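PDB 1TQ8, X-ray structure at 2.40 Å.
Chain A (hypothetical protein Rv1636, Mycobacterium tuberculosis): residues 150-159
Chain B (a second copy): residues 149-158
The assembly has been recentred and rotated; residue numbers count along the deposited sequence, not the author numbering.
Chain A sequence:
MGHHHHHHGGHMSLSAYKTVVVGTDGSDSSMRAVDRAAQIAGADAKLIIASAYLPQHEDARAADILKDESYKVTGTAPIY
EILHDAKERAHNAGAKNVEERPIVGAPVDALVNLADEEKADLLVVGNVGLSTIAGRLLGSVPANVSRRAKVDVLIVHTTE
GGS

Chain A (150-159) KVDVLIVHTT
Chain B, residues 149-158: AKVDVLIVHT

The strands centred on Leu A154 and Leu B154 (CA-CA 4.5 Å) pair edge to edge as an antiparallel ribbon (172° between directions, axes 4.6 Å apart); phi/psi lie near -115/125 at residues 153-155 of both chains, phi being -84° to -97° at Asp A152, Asp B152, Val A156 and Val B156, whereas Lys A150 (37/52) and Lys B150 (50/55) have positive phi. Backbone hydrogen bonds form two reciprocal pairs: Val A153 N to Ile B155 O (2.9 Å) and Ile B155 N to Val A153 O (2.8 Å); Ile A155 N to Val B153 O (2.7 Å) and Val B153 N to Ile A155 O (2.9 Å). At each end a buried aspartate (chi1 m, chi2 0° in Asp A152, -10° in Asp B152) extends the ladder: Asp A152 OD1 accepts from His B157 N (2.8 Å) and His B157 ND1 (2.7 Å); Asp B152 OD1 accepts from His A157 N (2.8 Å) and His A157 ND1 (2.6 Å). Each OD2 is hydrogen-bonded elsewhere in the structure, satisfying the buried carboxylate. Each histidine, chi1 p and chi2 near -75°, meets it with its ring edge; Lys A150 O lies over one face of His B157, Lys B150 O over one of His A157. Branched side chains suit the buried sheet: Val A153 and Val B153 (t) share one face with Ile A155 and Ile B155 (m, t), CB to CB 4.3 Å in both Val A153-Ile B155 and Ile A155-Val B153. Leu A154 and Leu B154 (t, p) occupy the other, Leu A154 CD1 lying 4.2 Å from Leu B154 CB. Between the stretches 819 Å² is buried, both sides summed.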

# COMPACT_ATOMS: atom_id res chain seq x y z
N LYS A 150 12.45 12.17 -0.97
CA LYS A 150 12.70 12.84 0.30
C LYS A 150 11.72 14.01 0.48
O LYS A 150 12.12 15.14 0.76
CB LYS A 150 14.13 13.36 0.34
CG LYS A 150 15.19 12.27 0.36
CD LYS A 150 16.55 12.82 -0.08
CE LYS A 150 17.72 11.92 0.33
NZ LYS A 150 17.95 11.97 1.81
N VAL A 151 10.43 13.73 0.31
CA VAL A 151 9.41 14.76 0.43
C VAL A 151 8.20 14.28 1.25
O VAL A 151 7.97 13.09 1.40
CB VAL A 151 8.96 15.22 -0.99
CG1 VAL A 151 8.25 14.08 -1.70
CG2 VAL A 151 8.07 16.44 -0.90
N ASP A 152 7.44 15.22 1.78
CA ASP A 152 6.25 14.89 2.56
C ASP A 152 5.10 14.68 1.59
O ASP A 152 5.00 15.36 0.56
CB ASP A 152 5.90 16.03 3.52
CG ASP A 152 6.89 16.17 4.67
OD1 ASP A 152 7.87 15.39 4.73
OD2 ASP A 152 6.68 17.07 5.52
N VAL A 153 4.21 13.75 1.94
CA VAL A 153 3.06 13.43 1.11
C VAL A 153 1.76 13.66 1.86
O VAL A 153 1.62 13.27 3.02
CB VAL A 153 3.12 11.96 0.63
CG1 VAL A 153 1.85 11.59 -0.15
CG2 VAL A 153 4.36 11.76 -0.25
N LEU A 154 0.80 14.29 1.19
CA LEU A 154 -0.48 14.61 1.80
C LEU A 154 -1.65 14.05 1.02
O LEU A 154 -1.82 14.36 -0.16
CB LEU A 154 -0.62 16.13 1.91
CG LEU A 154 -1.97 16.64 2.42
CD1 LEU A 154 -2.18 16.15 3.85
CD2 LEU A 154 -1.98 18.17 2.36
N ILE A 155 -2.46 13.23 1.68
CA ILE A 155 -3.63 12.64 1.04
C ILE A 155 -4.86 13.39 1.52
O ILE A 155 -5.14 13.44 2.72
CB ILE A 155 -3.77 11.13 1.39
CG1 ILE A 155 -2.53 10.37 0.94
CG2 ILE A 155 -5.00 10.55 0.72
CD1 ILE A 155 -2.52 8.92 1.34
N VAL A 156 -5.60 13.98 0.58
CA VAL A 156 -6.79 14.76 0.90
C VAL A 156 -8.02 13.90 0.74
O VAL A 156 -8.31 13.42 -0.36
CB VAL A 156 -6.90 15.98 -0.03
CG1 VAL A 156 -8.18 16.75 0.24
CG2 VAL A 156 -5.69 16.88 0.16
N HIS A 157 -8.76 13.70 1.82
CA HIS A 157 -9.95 12.88 1.75
C HIS A 157 -10.99 13.57 0.89
O HIS A 157 -10.82 14.73 0.53
CB HIS A 157 -10.51 12.62 3.16
CG HIS A 157 -11.30 13.76 3.73
ND1 HIS A 157 -10.71 14.91 4.20
CD2 HIS A 157 -12.63 13.90 3.94
CE1 HIS A 157 -11.64 15.72 4.67
NE2 HIS A 157 -12.82 15.13 4.52
N THR A 158 -12.06 12.86 0.55
CA THR A 158 -13.14 13.42 -0.25
C THR A 158 -14.43 13.27 0.54
O THR A 158 -14.47 12.58 1.57
CB THR A 158 -13.34 12.67 -1.57
OG1 THR A 158 -13.96 11.41 -1.31
CG2 THR A 158 -12.00 12.44 -2.26
N THR A 159 -15.49 13.91 0.06
CA THR A 159 -16.79 13.84 0.73
C THR A 159 -17.16 12.41 1.10
O THR A 159 -17.91 12.24 2.09
CB THR A 159 -17.93 14.45 -0.15
OG1 THR A 159 -17.97 13.81 -1.43
CG2 THR A 159 -17.73 15.95 -0.34
N ALA B 149 -11.86 7.33 8.01
CA ALA B 149 -12.04 8.42 8.94
C ALA B 149 -12.39 9.74 8.26
O ALA B 149 -12.59 10.75 8.94
CB ALA B 149 -10.80 8.58 9.77
N LYS B 150 -12.46 9.76 6.92
CA LYS B 150 -12.77 10.99 6.21
C LYS B 150 -11.85 12.07 6.76
O LYS B 150 -12.30 13.12 7.22
CB LYS B 150 -14.23 11.41 6.45
CG LYS B 150 -15.29 10.48 5.86
CD LYS B 150 -16.68 10.92 6.33
CE LYS B 150 -17.78 10.63 5.30
NZ LYS B 150 -17.98 9.19 5.01
N VAL B 151 -10.56 11.81 6.70
CA VAL B 151 -9.58 12.73 7.22
C VAL B 151 -8.39 12.78 6.27
O VAL B 151 -8.19 11.86 5.48
CB VAL B 151 -9.09 12.24 8.59
CG1 VAL B 151 -8.27 10.96 8.40
CG2 VAL B 151 -8.27 13.30 9.28
N ASP B 152 -7.59 13.84 6.35
CA ASP B 152 -6.42 13.95 5.50
C ASP B 152 -5.22 13.28 6.17
O ASP B 152 -5.09 13.31 7.40
CB ASP B 152 -6.12 15.42 5.20
CG ASP B 152 -7.25 16.10 4.44
OD1 ASP B 152 -8.18 15.39 3.98
OD2 ASP B 152 -7.19 17.35 4.31
N VAL B 153 -4.34 12.68 5.37
CA VAL B 153 -3.18 12.00 5.91
C VAL B 153 -1.87 12.56 5.40
O VAL B 153 -1.66 12.71 4.20
CB VAL B 153 -3.24 10.47 5.63
CG1 VAL B 153 -1.95 9.78 6.10
CG2 VAL B 153 -4.43 9.87 6.36
N LEU B 154 -0.98 12.87 6.34
CA LEU B 154 0.32 13.44 6.03
C LEU B 154 1.46 12.52 6.43
O LEU B 154 1.55 12.09 7.58
CB LEU B 154 0.46 14.77 6.74
CG LEU B 154 1.79 15.49 6.58
CD1 LEU B 154 2.03 15.85 5.11
CD2 LEU B 154 1.76 16.74 7.44
N ILE B 155 2.32 12.21 5.46
CA ILE B 155 3.48 11.36 5.68
C ILE B 155 4.71 12.26 5.60
O ILE B 155 5.02 12.81 4.55
CB ILE B 155 3.57 10.26 4.60
CG1 ILE B 155 2.28 9.44 4.58
CG2 ILE B 155 4.76 9.35 4.85
CD1 ILE B 155 2.26 8.37 3.50
N VAL B 156 5.39 12.41 6.73
CA VAL B 156 6.57 13.25 6.81
C VAL B 156 7.82 12.42 6.55
O VAL B 156 8.05 11.42 7.22
CB VAL B 156 6.68 13.90 8.23
CG1 VAL B 156 7.90 14.81 8.32
CG2 VAL B 156 5.42 14.70 8.53
N HIS B 157 8.62 12.85 5.58
CA HIS B 157 9.84 12.12 5.25
C HIS B 157 10.86 12.25 6.36
O HIS B 157 10.76 13.14 7.20
CB HIS B 157 10.45 12.60 3.94
CG HIS B 157 11.15 13.92 4.02
ND1 HIS B 157 10.48 15.13 4.00
CD2 HIS B 157 12.47 14.23 4.10
CE1 HIS B 157 11.36 16.12 4.06
NE2 HIS B 157 12.57 15.60 4.12
N THR B 158 11.84 11.37 6.36
CA THR B 158 12.90 11.37 7.35
C THR B 158 14.17 11.91 6.71
O THR B 158 14.18 12.24 5.52
CB THR B 158 13.19 9.97 7.83
OG1 THR B 158 13.88 9.26 6.79
CG2 THR B 158 11.88 9.25 8.14